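TRNA (guanosine(18)-2'-O)-methyltransferase (Aquifex aeolicus, PDB 1ZJR) catalyses transfer of a methyl group from S-adenosyl-L-methionine to the 2'-hydroxyl of guanosine 18 in a subset of tRNAs, and works as a homodimer. Local coordinates at residues Glu17-Arg22 with Gly50-Tyr55; Ser40-Thr45 with Asn156-Thr161; Cys46-Val51 with Ile164-Gln169; Gly97-Ala102 with Tyr117-Val122; Arg113-Thr118 with Lys142-Pro147. All coordinates share one frame; numbering follows the deposited sequence.

Interaction 1: Glu17-Arg22 with Gly50-Tyr55; sequences EVLEKR and GVLYLY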
# COMPACT_ATOMS: atom_id res chain seq x y z
N GLU A 17 -12.04 14.83 4.20
CA GLU A 17 -12.13 14.00 5.39
C GLU A 17 -11.22 12.79 5.23
O GLU A 17 -10.54 12.37 6.18
CB GLU A 17 -13.58 13.53 5.58
CG GLU A 17 -14.55 14.67 5.82
CD GLU A 17 -16.00 14.22 5.72
OE1 GLU A 17 -16.89 15.02 6.08
OE2 GLU A 17 -16.25 13.08 5.27
N VAL A 18 -11.19 12.23 4.03
CA VAL A 18 -10.35 11.08 3.75
C VAL A 18 -8.88 11.48 3.86
O VAL A 18 -8.09 10.77 4.48
CB VAL A 18 -10.64 10.51 2.34
CG1 VAL A 18 -9.58 9.48 1.95
CG2 VAL A 18 -12.02 9.86 2.32
N LEU A 19 -8.52 12.61 3.27
CA LEU A 19 -7.13 13.06 3.33
C LEU A 19 -6.69 13.34 4.76
O LEU A 19 -5.52 13.16 5.11
CB LEU A 19 -6.94 14.30 2.45
CG LEU A 19 -7.01 14.05 0.94
CD1 LEU A 19 -6.89 15.37 0.18
CD2 LEU A 19 -5.90 13.09 0.53
N GLU A 20 -7.62 13.75 5.62
CA GLU A 20 -7.28 14.04 7.01
C GLU A 20 -6.97 12.78 7.82
O GLU A 20 -6.44 12.86 8.93
CB GLU A 20 -8.41 14.84 7.66
CG GLU A 20 -8.44 16.29 7.18
CD GLU A 20 -9.64 17.07 7.67
OE1 GLU A 20 -9.70 18.28 7.39
OE2 GLU A 20 -10.53 16.46 8.31
N LYS A 21 -7.27 11.61 7.26
CA LYS A 21 -7.00 10.35 7.94
C LYS A 21 -5.90 9.56 7.23
O LYS A 21 -5.44 8.53 7.73
CB LYS A 21 -8.27 9.50 8.00
CG LYS A 21 -9.40 10.12 8.81
CD LYS A 21 -10.68 9.31 8.64
CE LYS A 21 -11.86 9.94 9.38
NZ LYS A 21 -13.14 9.23 9.07
N ARG A 22 -5.47 10.03 6.06
CA ARG A 22 -4.42 9.34 5.31
C ARG A 22 -3.11 9.24 6.10
O ARG A 22 -2.69 10.17 6.78
CB ARG A 22 -4.17 10.06 3.98
CG ARG A 22 -5.20 9.76 2.89
CD ARG A 22 -5.07 8.32 2.40
NE ARG A 22 -5.84 8.03 1.19
CZ ARG A 22 -6.90 7.22 1.15
NH1 ARG A 22 -7.33 6.63 2.25
NH2 ARG A 22 -7.49 6.97 -0.01
N GLY A 50 -6.13 3.81 4.85
CA GLY A 50 -5.50 5.12 4.88
C GLY A 50 -4.18 5.22 4.14
O GLY A 50 -3.43 6.17 4.34
N VAL A 51 -3.88 4.25 3.29
CA VAL A 51 -2.64 4.30 2.53
C VAL A 51 -2.82 5.33 1.42
O VAL A 51 -3.83 5.32 0.71
CB VAL A 51 -2.28 2.94 1.91
CG1 VAL A 51 -1.13 3.11 0.91
CG2 VAL A 51 -1.85 1.97 3.02
N LEU A 52 -1.84 6.21 1.28
CA LEU A 52 -1.89 7.26 0.26
C LEU A 52 -1.01 6.96 -0.95
O LEU A 52 -1.31 7.40 -2.06
CB LEU A 52 -1.46 8.60 0.87
CG LEU A 52 -1.46 9.80 -0.09
CD1 LEU A 52 -2.88 10.10 -0.55
CD2 LEU A 52 -0.87 11.02 0.61
N TYR A 53 0.07 6.22 -0.74
CA TYR A 53 0.98 5.89 -1.83
C TYR A 53 1.15 4.39 -2.08
O TYR A 53 1.54 3.65 -1.18
CB TYR A 53 2.37 6.49 -1.58
CG TYR A 53 2.36 7.98 -1.33
CD1 TYR A 53 2.41 8.49 -0.04
CD2 TYR A 53 2.32 8.88 -2.40
CE1 TYR A 53 2.42 9.87 0.19
CE2 TYR A 53 2.32 10.26 -2.18
CZ TYR A 53 2.38 10.75 -0.89
OH TYR A 53 2.40 12.11 -0.66
N LEU A 54 0.85 3.97 -3.31
CA LEU A 54 0.98 2.58 -3.72
C LEU A 54 1.90 2.56 -4.94
O LEU A 54 1.59 3.16 -5.96
CB LEU A 54 -0.38 2.01 -4.14
CG LEU A 54 -0.69 0.50 -4.10
CD1 LEU A 54 -1.58 0.17 -5.28
CD2 LEU A 54 0.56 -0.35 -4.13
N TYR A 55 3.04 1.88 -4.82
CA TYR A 55 3.98 1.76 -5.92
C TYR A 55 3.88 0.33 -6.42
O TYR A 55 3.50 -0.56 -5.66
CB TYR A 55 5.41 2.02 -5.45
CG TYR A 55 5.64 3.44 -4.99
CD1 TYR A 55 5.25 3.86 -3.72
CD2 TYR A 55 6.24 4.37 -5.84
CE1 TYR A 55 5.44 5.18 -3.31
CE2 TYR A 55 6.44 5.69 -5.44
CZ TYR A 55 6.03 6.09 -4.18
OH TYR A 55 6.21 7.39 -3.77
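R22 and residues G50-L52 form a buried packing contact where the chain leaving helix 7-19 passes the start of strand 51-57. The arginine bends at its second torsion (chi2 -69°), laying R22 CD 3.3 Å from G50 O. Its flat guanidinium is sandwiched: V51 O sits 3.4 Å above one face, toward the rim, while V18 CG1 lies 3.5 Å from the plane over the centre of the opposite face. R22 NE is close to V51 O but poorly angled for a bond; the charge is instead met by D47 through a salt bridge and by the W77 carbonyl, both at NH2. Arginine suits the place because its methylenes pack while its tip reaches these acceptors. The side chain of L52 crosses that of R22 at about a right angle, L52 CB 3.9 Å from R22 CD, and L52 CD1 touches L19 CD2 at 4.4 Å; both leucines also pack on helix 185-200. At G50 phi is positive (97°): a beta carbon would jam against the carbonyl oxygen of V49 and also crowd K21 O, so glycine fits. That residue ends helix 36-49 in a Schellman motif, leading into a strand of the parallel alpha/beta sheet.

Interaction 2: Ser40-Thr45 with Asn156-Thr161; sequences SAIVRT and NVSVAT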
# COMPACT_ATOMS: atom_id res chain seq x y z
N SER A 40 -6.60 -4.67 -8.19
CA SER A 40 -7.68 -3.73 -7.87
C SER A 40 -8.14 -3.88 -6.43
O SER A 40 -8.46 -2.90 -5.75
CB SER A 40 -8.86 -3.95 -8.83
OG SER A 40 -8.44 -3.85 -10.18
N ALA A 41 -8.18 -5.12 -5.96
CA ALA A 41 -8.60 -5.39 -4.59
C ALA A 41 -7.59 -4.77 -3.63
O ALA A 41 -7.96 -4.23 -2.59
CB ALA A 41 -8.70 -6.90 -4.35
N ILE A 42 -6.31 -4.84 -3.98
CA ILE A 42 -5.26 -4.26 -3.16
C ILE A 42 -5.40 -2.74 -3.11
O ILE A 42 -5.19 -2.13 -2.07
CB ILE A 42 -3.86 -4.65 -3.70
CG1 ILE A 42 -3.60 -6.13 -3.39
CG2 ILE A 42 -2.77 -3.76 -3.06
CD1 ILE A 42 -2.31 -6.69 -3.98
N VAL A 43 -5.78 -2.14 -4.23
CA VAL A 43 -5.96 -0.69 -4.27
C VAL A 43 -7.09 -0.33 -3.30
O VAL A 43 -6.97 0.62 -2.52
CB VAL A 43 -6.32 -0.19 -5.69
CG1 VAL A 43 -6.64 1.30 -5.66
CG2 VAL A 43 -5.15 -0.44 -6.63
N ARG A 44 -8.18 -1.09 -3.35
CA ARG A 44 -9.32 -0.84 -2.47
C ARG A 44 -8.91 -0.96 -1.01
O ARG A 44 -9.34 -0.16 -0.16
CB ARG A 44 -10.46 -1.84 -2.75
CG ARG A 44 -11.78 -1.43 -2.08
CD ARG A 44 -12.81 -2.55 -1.92
NE ARG A 44 -13.21 -3.18 -3.18
CZ ARG A 44 -14.34 -3.88 -3.34
NH1 ARG A 44 -15.19 -4.02 -2.33
NH2 ARG A 44 -14.61 -4.45 -4.51
N THR A 45 -8.10 -1.96 -0.70
CA THR A 45 -7.63 -2.18 0.66
C THR A 45 -6.72 -1.04 1.13
O THR A 45 -6.77 -0.64 2.30
CB THR A 45 -6.89 -3.52 0.76
OG1 THR A 45 -7.80 -4.57 0.40
CG2 THR A 45 -6.39 -3.76 2.17
N ASN A 156 -3.91 -15.92 -0.89
CA ASN A 156 -4.07 -15.10 -2.09
C ASN A 156 -3.38 -13.78 -1.72
O ASN A 156 -3.56 -13.29 -0.61
CB ASN A 156 -5.57 -14.88 -2.36
CG ASN A 156 -5.85 -13.68 -3.25
OD1 ASN A 156 -5.87 -12.54 -2.78
ND2 ASN A 156 -6.05 -13.93 -4.54
N VAL A 157 -2.58 -13.22 -2.63
CA VAL A 157 -1.85 -11.98 -2.33
C VAL A 157 -2.71 -10.81 -1.84
O VAL A 157 -2.29 -10.05 -0.96
CB VAL A 157 -1.01 -11.52 -3.57
CG1 VAL A 157 -1.93 -11.14 -4.71
CG2 VAL A 157 -0.09 -10.36 -3.19
N SER A 158 -3.91 -10.66 -2.38
CA SER A 158 -4.79 -9.57 -1.96
C SER A 158 -5.29 -9.78 -0.53
O SER A 158 -5.38 -8.84 0.27
CB SER A 158 -5.97 -9.45 -2.92
OG SER A 158 -6.86 -8.43 -2.49
N VAL A 159 -5.61 -11.03 -0.21
CA VAL A 159 -6.08 -11.34 1.13
C VAL A 159 -4.96 -11.11 2.14
O VAL A 159 -5.18 -10.50 3.19
CB VAL A 159 -6.58 -12.81 1.23
CG1 VAL A 159 -7.04 -13.12 2.65
CG2 VAL A 159 -7.73 -13.03 0.25
N ALA A 160 -3.76 -11.57 1.82
CA ALA A 160 -2.62 -11.40 2.72
C ALA A 160 -2.34 -9.91 2.94
O ALA A 160 -2.05 -9.48 4.05
CB ALA A 160 -1.37 -12.08 2.15
N THR A 161 -2.43 -9.14 1.87
CA THR A 161 -2.18 -7.71 1.96
C THR A 161 -3.17 -7.05 2.92
O THR A 161 -2.80 -6.20 3.73
CB THR A 161 -2.28 -7.03 0.57
OG1 THR A 161 -1.23 -7.54 -0.27
CG2 THR A 161 -2.13 -5.51 0.70
O HOH W 1 -6.20 -6.34 -0.65
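I42 and A41 meet S158 and T161 across two nearly parallel helices of the knotted SPOUT fold; the axes of the short segments approach to 9.1 Å at an angle of 11°. In van der Waals contact, A41 CB lies 3.0 Å from S158 OG, a tight approach that suits small residues such as alanine and serine. I42 passes beside them, its CG1 3.9 Å from S158 CA, its CD1 4.0 Å from T161 OG1 and, more loosely, near V157 CG2. Of the polar links, a water joins the helices, 2.6 Å from T45 OG1; it also bonds to S158 OG and donates to S158 O, so the serine both fits beside A41 and serves the water. The T161 hydroxyl, anti to its carbonyl carbon (chi1 -65°), turns back to V157 O at 2.8 Å; T161 N reaches that oxygen from the other face. An alanine in place of T161 would probably leave V157 O without its second donor and open a gap beside I42. The V157 side chain is about 7 Å from that of L155, a predicted cofactor-binding residue. N156 is the N-cap: N38 OD1 bonds to N156 ND2, and N156 OD1 accepts weakly from S158 N and, on a lone pair at 3.0 Å, from V159 N.

Interaction 3: Cys46-Val51 with Ile164-Gln169; sequences CDAVGV and ILYEAQ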
# COMPACT_ATOMS: atom_id res chain seq x y z
N CYS A 46 -5.88 -0.53 0.24
CA CYS A 46 -5.00 0.58 0.59
C CYS A 46 -5.85 1.77 1.00
O CYS A 46 -5.61 2.41 2.03
CB CYS A 46 -4.11 0.97 -0.60
SG CYS A 46 -2.76 -0.18 -0.88
N ASP A 47 -6.86 2.05 0.18
CA ASP A 47 -7.78 3.16 0.43
C ASP A 47 -8.49 3.00 1.78
O ASP A 47 -8.67 3.98 2.52
CB ASP A 47 -8.81 3.22 -0.71
CG ASP A 47 -10.01 4.09 -0.38
OD1 ASP A 47 -9.84 5.33 -0.25
OD2 ASP A 47 -11.12 3.54 -0.25
N ALA A 48 -8.87 1.77 2.09
CA ALA A 48 -9.57 1.46 3.34
C ALA A 48 -8.77 1.74 4.61
O ALA A 48 -9.34 2.22 5.59
CB ALA A 48 -10.02 -0.01 3.34
N VAL A 49 -7.48 1.43 4.60
CA VAL A 49 -6.66 1.64 5.79
C VAL A 49 -5.96 2.98 5.87
O VAL A 49 -5.27 3.25 6.85
CB VAL A 49 -5.59 0.54 5.97
CG1 VAL A 49 -6.27 -0.77 6.32
CG2 VAL A 49 -4.75 0.41 4.70
N GLY A 50 -6.13 3.81 4.85
CA GLY A 50 -5.50 5.12 4.88
C GLY A 50 -4.18 5.22 4.14
O GLY A 50 -3.43 6.17 4.34
N VAL A 51 -3.88 4.25 3.29
CA VAL A 51 -2.64 4.30 2.53
C VAL A 51 -2.82 5.33 1.42
O VAL A 51 -3.83 5.32 0.71
CB VAL A 51 -2.28 2.94 1.91
CG1 VAL A 51 -1.13 3.11 0.91
CG2 VAL A 51 -1.85 1.97 3.02
N ILE A 164 -2.33 -8.07 6.65
CA ILE A 164 -1.18 -7.34 7.17
C ILE A 164 -1.50 -5.87 7.36
O ILE A 164 -1.20 -5.30 8.41
CB ILE A 164 0.03 -7.49 6.23
CG1 ILE A 164 0.38 -8.98 6.08
CG2 ILE A 164 1.23 -6.72 6.81
CD1 ILE A 164 1.39 -9.27 4.97
N LEU A 165 -2.11 -5.24 6.36
CA LEU A 165 -2.45 -3.82 6.49
C LEU A 165 -3.41 -3.55 7.63
O LEU A 165 -3.38 -2.47 8.23
CB LEU A 165 -3.03 -3.28 5.18
CG LEU A 165 -2.00 -3.03 4.07
CD1 LEU A 165 -2.71 -2.53 2.82
CD2 LEU A 165 -0.97 -1.99 4.55
N TYR A 166 -4.27 -4.51 7.96
CA TYR A 166 -5.19 -4.25 9.07
C TYR A 166 -4.54 -4.46 10.43
O TYR A 166 -5.07 -4.01 11.45
CB TYR A 166 -6.49 -5.03 8.89
CG TYR A 166 -7.53 -4.14 8.24
CD1 TYR A 166 -8.27 -3.22 9.00
CD2 TYR A 166 -7.69 -4.11 6.85
CE1 TYR A 166 -9.13 -2.30 8.39
CE2 TYR A 166 -8.54 -3.20 6.23
CZ TYR A 166 -9.26 -2.30 7.00
OH TYR A 166 -10.09 -1.39 6.38
N GLU A 167 -3.40 -5.14 10.45
CA GLU A 167 -2.67 -5.27 11.71
C GLU A 167 -2.03 -3.89 11.87
O GLU A 167 -1.96 -3.34 12.98
CB GLU A 167 -1.60 -6.36 11.62
CG GLU A 167 -0.60 -6.31 12.77
CD GLU A 167 -1.24 -6.45 14.14
OE1 GLU A 167 -0.56 -6.17 15.15
OE2 GLU A 167 -2.43 -6.85 14.22
N ALA A 168 -1.57 -3.33 10.75
CA ALA A 168 -0.97 -2.00 10.77
C ALA A 168 -2.02 -0.98 11.22
O ALA A 168 -1.73 -0.05 11.98
CB ALA A 168 -0.43 -1.63 9.38
N GLN A 169 -3.24 -1.15 10.73
CA GLN A 169 -4.35 -0.27 11.08
C GLN A 169 -4.62 -0.32 12.58
O GLN A 169 -4.80 0.70 13.23
CB GLN A 169 -5.61 -0.68 10.30
CG GLN A 169 -6.88 0.11 10.63
CD GLN A 169 -7.60 -0.39 11.87
OE1 GLN A 169 -7.59 -1.59 12.16
NE2 GLN A 169 -8.23 0.51 12.60
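V49 sets one methyl on the ring of Y166: CG1 stands 3.5 Å from the ring centroid and 19° off the normal, a CH-pi contact. The ring is turned to receive it by an unusual first torsion (chi1 -96°). At the ring edge, near its plane, A48 CB lies 3.3 Å from Y166 OH, and a methyl is small enough to fit there. The other branch of V49 faces L165, with CG2 4.0 Å from L165 CD1, while CG1 also touches Q169 CB at 4.0 Å. An alanine in place of V49 would probably leave the Y166 ring without its CH-pi partner, freer to turn, and open a gap beside L165. Deeper in, L165 fills the space toward the sheet: its CD2 is 4.3 Å from V51 CG2, its CD1 grazes C46 SG, and beyond it lie V28 and L123 of two strands. What positions V49 is the end of its helix, where V51 N bonds to C46 O at 2.8 Å and Y178 OH bonds to V49 O. This end of helix 36-49 packs beside helix 157-174 on one face of the parallel sheet of the SPOUT fold.

Interaction 4: Gly97-Ala102 with Tyr117-Val122; sequences GFQIVA and YTKPTV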
# COMPACT_ATOMS: atom_id res chain seq x y z
N GLY A 97 14.72 6.67 6.12
CA GLY A 97 14.26 6.25 7.44
C GLY A 97 13.09 5.29 7.47
O GLY A 97 12.56 4.98 8.54
N PHE A 98 12.66 4.82 6.30
CA PHE A 98 11.54 3.88 6.24
C PHE A 98 12.02 2.44 6.42
O PHE A 98 13.03 2.05 5.84
CB PHE A 98 10.83 3.98 4.89
CG PHE A 98 9.95 5.19 4.74
CD1 PHE A 98 8.56 5.06 4.72
CD2 PHE A 98 10.51 6.45 4.58
CE1 PHE A 98 7.74 6.18 4.54
CE2 PHE A 98 9.70 7.57 4.40
CZ PHE A 98 8.32 7.44 4.37
N GLN A 99 11.32 1.66 7.24
CA GLN A 99 11.69 0.26 7.41
C GLN A 99 11.02 -0.48 6.26
O GLN A 99 9.85 -0.22 5.95
CB GLN A 99 11.21 -0.30 8.75
CG GLN A 99 9.69 -0.40 8.90
CD GLN A 99 9.27 -1.16 10.16
OE1 GLN A 99 8.11 -1.14 10.55
NE2 GLN A 99 10.22 -1.84 10.79
N ILE A 100 11.76 -1.38 5.63
CA ILE A 100 11.22 -2.16 4.52
C ILE A 100 10.77 -3.51 5.05
O ILE A 100 11.59 -4.32 5.50
CB ILE A 100 12.28 -2.36 3.42
CG1 ILE A 100 12.92 -1.01 3.07
CG2 ILE A 100 11.65 -3.00 2.19
CD1 ILE A 100 11.94 0.05 2.59
N VAL A 101 9.47 -3.75 5.00
CA VAL A 101 8.85 -4.98 5.49
C VAL A 101 8.37 -5.80 4.29
O VAL A 101 7.48 -5.37 3.56
CB VAL A 101 7.66 -4.64 6.41
CG1 VAL A 101 7.01 -5.91 6.96
CG2 VAL A 101 8.14 -3.75 7.56
N ALA A 102 8.96 -6.97 4.09
CA ALA A 102 8.59 -7.79 2.94
C ALA A 102 8.07 -9.18 3.27
O ALA A 102 8.59 -9.87 4.15
CB ALA A 102 9.78 -7.91 2.01
N TYR A 117 4.29 -1.44 12.86
CA TYR A 117 3.85 -0.70 11.68
C TYR A 117 3.54 0.77 11.92
O TYR A 117 3.14 1.47 10.99
CB TYR A 117 2.61 -1.38 11.06
CG TYR A 117 2.85 -2.82 10.63
CD1 TYR A 117 2.63 -3.88 11.51
CD2 TYR A 117 3.33 -3.12 9.36
CE1 TYR A 117 2.89 -5.20 11.14
CE2 TYR A 117 3.60 -4.43 8.97
CZ TYR A 117 3.38 -5.46 9.86
OH TYR A 117 3.66 -6.75 9.49
N THR A 118 3.72 1.25 13.15
CA THR A 118 3.43 2.65 13.45
C THR A 118 4.54 3.62 13.04
O THR A 118 4.33 4.83 13.00
CB THR A 118 3.14 2.86 14.96
OG1 THR A 118 4.34 2.66 15.72
CG2 THR A 118 2.06 1.89 15.43
N LYS A 119 5.71 3.08 12.74
CA LYS A 119 6.83 3.92 12.30
C LYS A 119 6.80 3.96 10.77
O LYS A 119 6.11 3.16 10.15
CB LYS A 119 8.16 3.30 12.75
CG LYS A 119 8.37 1.89 12.24
CD LYS A 119 9.76 1.35 12.54
CE LYS A 119 10.00 1.16 14.02
NZ LYS A 119 11.30 0.47 14.26
N PRO A 120 7.53 4.91 10.15
CA PRO A 120 7.55 4.99 8.68
C PRO A 120 7.84 3.60 8.13
O PRO A 120 8.90 3.01 8.41
CB PRO A 120 8.67 5.98 8.40
CG PRO A 120 8.53 6.94 9.56
CD PRO A 120 8.34 5.99 10.74
N THR A 121 6.91 3.08 7.33
CA THR A 121 7.03 1.74 6.79
C THR A 121 6.60 1.57 5.34
O THR A 121 5.63 2.17 4.89
CB THR A 121 6.15 0.76 7.60
OG1 THR A 121 6.55 0.78 8.97
CG2 THR A 121 6.25 -0.67 7.05
N VAL A 122 7.33 0.73 4.61
CA VAL A 122 6.96 0.40 3.24
C VAL A 122 6.68 -1.10 3.30
O VAL A 122 7.59 -1.89 3.55
CB VAL A 122 8.11 0.63 2.22
CG1 VAL A 122 7.68 0.11 0.85
CG2 VAL A 122 8.45 2.12 2.10
O HOH W 2 10.98 3.69 10.22
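F98 and P120 meet just before two parallel strands pair, and the phenylalanine can be followed outward. Its CB lies 4.1 Å from V122 CG2. The first torsion sets CG anti to the carbonyl carbon (chi1 -76°), which turns the ring across the proline; CG and CE1 are each 4.0 Å from P120 CB, and that carbon stands over the ring face, 14° off the normal, in a CH-pi contact. CD1 meets T121 N at 3.7 Å and V122 CG2 as well, and farther out the ring packs edge-to-face with F93. A flat ring suits a place where P120 lies over one face and V122 touches CD1. Past it, the backbones join: Q99 N donates to P120 O, V122 N to Q99 O, and V101 N to V122 O, all nearly straight. Q99 N to P120 O measures 3.0 Å, and a water donates to this same oxygen and to G97 O. Side chains of I100 and V122 lie side by side, I100 CD1 3.9 Å from V122 CB, facing helix 86-95. On the other side of the sheet Q99 CG packs beside T121, V101 CG2 touches T121 CG2 at 3.6 Å, and V101 CG1 touches the ring of Y117, whose hydroxyl bonds to F112 O. The T121 hydroxyl donates to K119 O at 2.7 Å, from above the carbonyl plane, which probably helps hold the chain as it enters strand 121-126. G97, in positive phi, closes helix 86-95 by a Schellman motif. Strands 99-103 and 121-126 are thereby paired in parallel, as neighbours inside the open alpha/beta sheet of the SPOUT methyltransferase fold.

Interaction 5: Arg113-Thr118 with Lys142-Pro147; sequences REVDYT and KKIVIP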
# COMPACT_ATOMS: atom_id res chain seq x y z
N ARG A 113 2.81 -10.09 12.95
CA ARG A 113 2.37 -9.24 14.06
C ARG A 113 3.52 -8.76 14.95
O ARG A 113 3.31 -7.97 15.87
CB ARG A 113 1.33 -9.97 14.91
CG ARG A 113 0.06 -10.35 14.15
CD ARG A 113 -1.08 -10.74 15.09
NE ARG A 113 -2.29 -11.12 14.35
CZ ARG A 113 -2.59 -12.35 13.97
NH1 ARG A 113 -1.76 -13.36 14.25
NH2 ARG A 113 -3.70 -12.59 13.29
N GLU A 114 4.73 -9.23 14.67
CA GLU A 114 5.89 -8.83 15.47
C GLU A 114 6.51 -7.52 15.00
O GLU A 114 7.36 -6.94 15.69
CB GLU A 114 6.94 -9.95 15.46
CG GLU A 114 6.44 -11.23 16.13
CD GLU A 114 7.48 -12.34 16.17
OE1 GLU A 114 7.14 -13.45 16.62
OE2 GLU A 114 8.63 -12.10 15.75
N VAL A 115 6.07 -7.04 13.85
CA VAL A 115 6.57 -5.79 13.29
C VAL A 115 5.81 -4.59 13.86
O VAL A 115 4.62 -4.68 14.18
CB VAL A 115 6.42 -5.79 11.75
CG1 VAL A 115 6.71 -4.40 11.19
CG2 VAL A 115 7.37 -6.80 11.15
N ASP A 116 6.51 -3.47 14.00
CA ASP A 116 5.91 -2.24 14.50
C ASP A 116 5.56 -1.40 13.26
O ASP A 116 6.42 -0.75 12.69
CB ASP A 116 6.90 -1.47 15.39
CG ASP A 116 6.35 -0.15 15.87
OD1 ASP A 116 5.24 0.25 15.45
OD2 ASP A 116 7.04 0.52 16.68
N TYR A 117 4.29 -1.44 12.86
CA TYR A 117 3.85 -0.70 11.68
C TYR A 117 3.54 0.77 11.92
O TYR A 117 3.14 1.47 10.99
CB TYR A 117 2.61 -1.38 11.06
CG TYR A 117 2.85 -2.82 10.63
CD1 TYR A 117 2.63 -3.88 11.51
CD2 TYR A 117 3.33 -3.12 9.36
CE1 TYR A 117 2.89 -5.20 11.14
CE2 TYR A 117 3.60 -4.43 8.97
CZ TYR A 117 3.38 -5.46 9.86
OH TYR A 117 3.66 -6.75 9.49
N THR A 118 3.72 1.25 13.15
CA THR A 118 3.43 2.65 13.45
C THR A 118 4.54 3.62 13.04
O THR A 118 4.33 4.83 13.00
CB THR A 118 3.14 2.86 14.96
OG1 THR A 118 4.34 2.66 15.72
CG2 THR A 118 2.06 1.89 15.43
N LYS A 142 12.65 -6.25 7.59
CA LYS A 142 11.86 -7.31 8.20
C LYS A 142 11.33 -8.25 7.12
O LYS A 142 10.90 -7.81 6.06
CB LYS A 142 10.67 -6.71 8.97
CG LYS A 142 11.03 -5.89 10.20
CD LYS A 142 11.55 -6.78 11.32
CE LYS A 142 11.83 -5.96 12.58
NZ LYS A 142 12.82 -4.89 12.32
N LYS A 143 11.40 -9.55 7.40
CA LYS A 143 10.89 -10.58 6.49
C LYS A 143 9.74 -11.22 7.25
O LYS A 143 9.94 -11.80 8.30
CB LYS A 143 11.98 -11.61 6.19
CG LYS A 143 13.20 -11.04 5.49
CD LYS A 143 14.20 -12.12 5.11
CE LYS A 143 14.68 -12.88 6.33
NZ LYS A 143 15.64 -13.96 5.96
N ILE A 144 8.53 -11.12 6.70
CA ILE A 144 7.36 -11.64 7.40
C ILE A 144 6.53 -12.72 6.71
O ILE A 144 6.54 -12.86 5.49
CB ILE A 144 6.37 -10.49 7.73
CG1 ILE A 144 5.94 -9.80 6.43
CG2 ILE A 144 7.03 -9.50 8.69
CD1 ILE A 144 4.81 -8.79 6.59
N VAL A 145 5.81 -13.48 7.53
CA VAL A 145 4.92 -14.52 7.04
C VAL A 145 3.67 -14.45 7.88
O VAL A 145 3.68 -13.90 8.98
CB VAL A 145 5.51 -15.95 7.20
CG1 VAL A 145 6.62 -16.17 6.19
CG2 VAL A 145 6.02 -16.15 8.62
N ILE A 146 2.59 -15.00 7.33
CA ILE A 146 1.31 -15.06 8.03
C ILE A 146 1.17 -16.53 8.43
O ILE A 146 1.36 -17.42 7.60
CB ILE A 146 0.15 -14.65 7.10
CG1 ILE A 146 0.29 -13.18 6.69
CG2 ILE A 146 -1.19 -14.88 7.80
CD1 ILE A 146 -0.74 -12.71 5.66
N PRO A 147 0.85 -16.81 9.70
CA PRO A 147 0.71 -18.21 10.14
C PRO A 147 -0.34 -18.99 9.35
O PRO A 147 -1.44 -18.51 9.11
CB PRO A 147 0.36 -18.07 11.62
CG PRO A 147 -0.33 -16.75 11.71
CD PRO A 147 0.51 -15.88 10.80
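The ring of Y117 points its hydroxyl at I144, the two side chains meeting tip to tip with Y117 OH 3.7 Å from I144 CD1. One face of the ring carries V115 CG1, 3.7 Å above the plane and over its centre, a methyl-on-ring contact within the same loop. The hydroxyl is bonded to F112 O, so a tyrosine both fills the space and ties back its own loop. The other flat group, the guanidinium of R113, comes obliquely to P147, its NH1 4.5 Å from P147 CG, a loose contact at the exposed margin. V115 carries the packing. With CG1 anti to the backbone N (chi1 170°), its two methyls are split, CG1 to the Y117 ring and CG2 to strand 142-145. V115 CG2 touches I144 CG2 at 3.7 Å, where the two branched chains cross at about a right angle, and K142 CG at 3.9 Å, where the lysine methylenes slide past in the opposite direction. Branched residues suit this buried seam, while the lysine adds only its aliphatic part. The loop links strands 110-111 and 121-126 of the SPOUT fold and packs against strand 142-145. I146, just after that strand, is a predicted S-adenosyl-L-methionine-binding residue; the side chain of I144 comes about 4 Å from that of T103, another such predicted residue. The loop itself is shaped by D116, whose OD1 takes T118 N at 2.9 Å in an Asx turn, on the anti side, 31° out of the carboxylate plane. The same oxygen accepts from T118 OG1 at 2.6 Å through its syn lone pair, and K175 NZ bonds to that hydroxyl.

From the N terminus, interaction 1 closes first, bringing the end of helix 7-19 onto strand 51-57 after strand 26-31 and helix 36-49. Interaction 2 opens inside that loop, on helix 36-49, so the two cross, and it closes only at helix 157-174, more than a hundred residues later. Interaction 3 opens where interaction 1 ends, sharing G50 and V51, and crosses interaction 2 by joining the same two helices farther along. Interactions 4 and 5 are nested within both long loops: 97-102 with 117-122 pairs neighbouring strands, and 113-118, sharing Y117 and T118, then reaches strand 142-145. Y117 packs on helix 157-174, linking the inner contacts to interaction 3.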